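Local coordinates for protein Lys-gingipain W83 (Porphyromonas gingivalis, PDB 3M1H) that cleaves proteins after lysine as a secreted cysteine protease and possible virulence factor, this chain being its K3 cleaved adhesin domain, a calcium-binding beta jelly roll, at residues A[20-25]-A[64-69]. Sequence-based numbering, arbitrary orientation.
Unlike the reference sequence in segment 20-25: Asp24 (reference His). With CA (calcium ion), chain E.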
ATOM      1  N   THR A  20       8.408  -5.997   4.472  1.00 12.65           N
ATOM      2  CA  THR A  20       7.515  -5.187   5.287  1.00  9.75           C
ATOM      3  C   THR A  20       8.330  -4.536   6.402  1.00 10.23           C
ATOM      4  O   THR A  20       9.236  -5.136   6.973  1.00 12.37           O
ATOM      5  CB  THR A  20       6.329  -6.014   5.875  1.00 10.99           C
ATOM      6  OG1 THR A  20       6.811  -7.114   6.671  1.00 14.04           O
ATOM      7  CG2 THR A  20       5.358  -6.555   4.772  1.00 13.84           C
ATOM      8  N   ILE A  21       7.959  -3.297   6.722  1.00 10.48           N
ATOM      9  CA  ILE A  21       8.544  -2.596   7.871  1.00 10.93           C
ATOM     10  C   ILE A  21       7.393  -2.144   8.780  1.00 11.67           C
ATOM     11  O   ILE A  21       6.514  -1.392   8.350  1.00 12.14           O
ATOM     12  CB  ILE A  21       9.393  -1.382   7.470  1.00  9.73           C
ATOM     13  CG1 ILE A  21      10.504  -1.772   6.501  1.00 13.27           C
ATOM     14  CG2 ILE A  21      10.020  -0.789   8.737  1.00 13.61           C
ATOM     15  CD1 ILE A  21      11.232  -0.567   5.923  1.00 13.31           C
ATOM     16  N   ASP A  22       7.374  -2.654  10.013  1.00 10.64           N
ATOM     17  CA  ASP A  22       6.389  -2.236  11.027  1.00 10.32           C
ATOM     18  C   ASP A  22       6.991  -1.103  11.865  1.00 13.91           C
ATOM     19  O   ASP A  22       7.532  -1.342  12.962  1.00 14.16           O
ATOM     20  CB  ASP A  22       6.006  -3.422  11.909  1.00 13.21           C
ATOM     21  CG  ASP A  22       4.966  -3.078  12.925  1.00 15.93           C
ATOM     22  OD1 ASP A  22       4.306  -1.989  12.831  1.00 15.73           O
ATOM     23  OD2 ASP A  22       4.821  -3.914  13.851  1.00 16.87           O
ATOM     24  N   ALA A  23       6.963   0.118  11.336  1.00 13.87           N
ATOM     25  CA  ALA A  23       7.663   1.223  12.023  1.00 14.87           C
ATOM     26  C   ALA A  23       6.995   1.665  13.304  1.00 16.53           C
ATOM     27  O   ALA A  23       7.698   2.043  14.251  1.00 17.46           O
ATOM     28  CB  ALA A  23       7.955   2.419  11.094  1.00 14.65           C
ATOM     29  N   ASP A  24       5.676   1.573  13.398  1.00 16.63           N
ATOM     30  CA  ASP A  24       5.008   1.920  14.657  1.00 15.95           C
ATOM     31  C   ASP A  24       5.119   0.832  15.744  1.00 16.57           C
ATOM     32  O   ASP A  24       4.943   1.110  16.950  1.00 19.56           O
ATOM     33  CB  ASP A  24       3.540   2.215  14.389  1.00 17.39           C
ATOM     34  CG  ASP A  24       2.847   1.024  13.795  1.00 15.63           C
ATOM     35  OD1 ASP A  24       3.018   0.856  12.531  1.00 15.00           O
ATOM     36  OD2 ASP A  24       2.193   0.249  14.525  1.00 16.16           O
ATOM     37  N   GLY A  25       5.389  -0.403  15.351  1.00 13.55           N
ATOM     38  CA  GLY A  25       5.692  -1.482  16.281  1.00 16.09           C
ATOM     39  C   GLY A  25       4.532  -2.259  16.846  1.00 15.86           C
ATOM     40  O   GLY A  25       4.714  -3.048  17.789  1.00 21.15           O
ATOM     41  N   PRO A  64      -1.144   3.179  12.159  1.00 16.54           N
ATOM     42  CA  PRO A  64      -0.120   2.551  11.325  1.00 15.21           C
ATOM     43  C   PRO A  64       1.015   3.488  10.942  1.00 14.35           C
ATOM     44  O   PRO A  64       0.818   4.698  10.705  1.00 15.46           O
ATOM     45  CB  PRO A  64      -0.923   2.084  10.089  1.00 15.20           C
ATOM     46  CG  PRO A  64      -2.103   3.051  10.035  1.00 17.03           C
ATOM     47  CD  PRO A  64      -2.455   3.248  11.487  1.00 17.68           C
ATOM     48  N   ASP A  65       2.213   2.908  10.887  1.00 12.85           N
ATOM     49  CA  ASP A  65       3.325   3.463  10.141  1.00 12.81           C
ATOM     50  C   ASP A  65       3.978   2.235   9.527  1.00 14.85           C
ATOM     51  O   ASP A  65       4.978   1.715  10.023  1.00 13.39           O
ATOM     52  CB  ASP A  65       4.291   4.292  11.018  1.00 14.16           C
ATOM     53  CG  ASP A  65       5.346   5.031  10.199  1.00 17.15           C
ATOM     54  OD1 ASP A  65       5.412   4.872   8.960  1.00 14.79           O
ATOM     55  OD2 ASP A  65       6.146   5.793  10.755  1.00 18.94           O
ATOM     56  N   ASN A  66       3.338   1.762   8.461  1.00 10.38           N
ATOM     57  CA  ASN A  66       3.665   0.487   7.829  1.00 10.55           C
ATOM     58  C   ASN A  66       4.230   0.717   6.446  1.00 10.07           C
ATOM     59  O   ASN A  66       3.609   1.370   5.618  1.00 10.37           O
ATOM     60  CB  ASN A  66       2.413  -0.371   7.693  1.00 12.21           C
ATOM     61  CG  ASN A  66       1.758  -0.726   9.002  1.00 11.29           C
ATOM     62  OD1 ASN A  66       2.379  -0.679  10.081  1.00 13.06           O
ATOM     63  ND2 ASN A  66       0.479  -1.097   8.922  1.00 11.80           N
ATOM     64  N   TYR A  67       5.390   0.129   6.171  1.00 12.76           N
ATOM     65  CA  TYR A  67       5.994   0.166   4.820  1.00 11.22           C
ATOM     66  C   TYR A  67       5.935  -1.187   4.157  1.00 12.88           C
ATOM     67  O   TYR A  67       6.049  -2.234   4.802  1.00 12.34           O
ATOM     68  CB  TYR A  67       7.466   0.584   4.832  1.00 11.45           C
ATOM     69  CG  TYR A  67       7.792   1.908   5.488  1.00 13.30           C
ATOM     70  CD1 TYR A  67       8.309   2.944   4.739  1.00 12.45           C
ATOM     71  CD2 TYR A  67       7.668   2.109   6.871  1.00 13.33           C
ATOM     72  CE1 TYR A  67       8.679   4.167   5.330  1.00 14.61           C
ATOM     73  CE2 TYR A  67       8.028   3.341   7.463  1.00 14.28           C
ATOM     74  CZ  TYR A  67       8.529   4.357   6.677  1.00 12.58           C
ATOM     75  OH  TYR A  67       8.922   5.588   7.199  1.00 17.39           O
ATOM     76  N   LEU A  68       5.766  -1.109   2.847  1.00 10.51           N
ATOM     77  CA  LEU A  68       5.899  -2.252   1.921  1.00  8.99           C
ATOM     78  C   LEU A  68       6.948  -1.853   0.902  1.00 10.65           C
ATOM     79  O   LEU A  68       6.745  -0.901   0.163  1.00 11.53           O
ATOM     80  CB  LEU A  68       4.561  -2.558   1.257  1.00 11.53           C
ATOM     81  CG  LEU A  68       4.583  -3.686   0.213  1.00 10.40           C
ATOM     82  CD1 LEU A  68       4.867  -5.036   0.873  1.00 14.94           C
ATOM     83  CD2 LEU A  68       3.247  -3.734  -0.559  1.00 13.83           C
ATOM     84  N   VAL A  69       8.071  -2.579   0.887  1.00 11.38           N
ATOM     85  CA  VAL A  69       9.256  -2.226   0.101  1.00 11.24           C
ATOM     86  C   VAL A  69       9.499  -3.282  -0.986  1.00 11.78           C
ATOM     87  O   VAL A  69       9.407  -4.483  -0.736  1.00 12.15           O
ATOM     88  CB  VAL A  69      10.492  -2.056   1.002  1.00 11.87           C
ATOM     89  CG1 VAL A  69      11.648  -1.459   0.159  1.00 13.89           C
ATOM     90  CG2 VAL A  69      10.171  -1.156   2.234  1.00 12.50           C
TER
HETATM   91 CA    CA E2001       2.146  -1.399  12.308  1.00 13.61          CA
HETATM   92  O   HOH W   1      -0.130  -0.726  12.278  1.00 14.39           O
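A calcium site closes the end of an antiparallel strand pair at the edge of one sheet of the jelly roll, where Asp22 and Asp24 meet Asn66 around the ion. Asp22 OD1 binds calcium at 2.3 Å and Asn66 OD1 at 2.4 Å, their side chains side by side with carboxylate and amide planes 71° apart. Asp24 adds both oxygens unequally, OD1 nearer than OD2 at 2.8 Å; a water, Asp26 OD1 and Asn28 O complete the shell. With CG between its own N and carbonyl carbon (chi1 60°), the Asp24 carboxylate turns to the facing strand, and OD1 also accepts Asp65 N at 2.7 Å from above the carboxylate plane. Ile21 N to Tyr67 O and Tyr67 N to Ile21 O are nearly straight bonds, each 2.9 Å. Ala23, just past the strand, sets CB against the Tyr67 ring edge at CE2, while Ile21 CD1 reaches Val69 CG2. Gly27 N holds Asp22 OD2; with OD1 on calcium and ND2 bonded to Ser52 OG, the Asn66 amide is gripped at both ends. Asp24 OD1 lies 3.0 Å from Asn66 OD1 and 3.1 Å from Asp22 OD1; the ion, presumably offsetting their repulsion, ties the loop after strand 19-22 to strand 65-69.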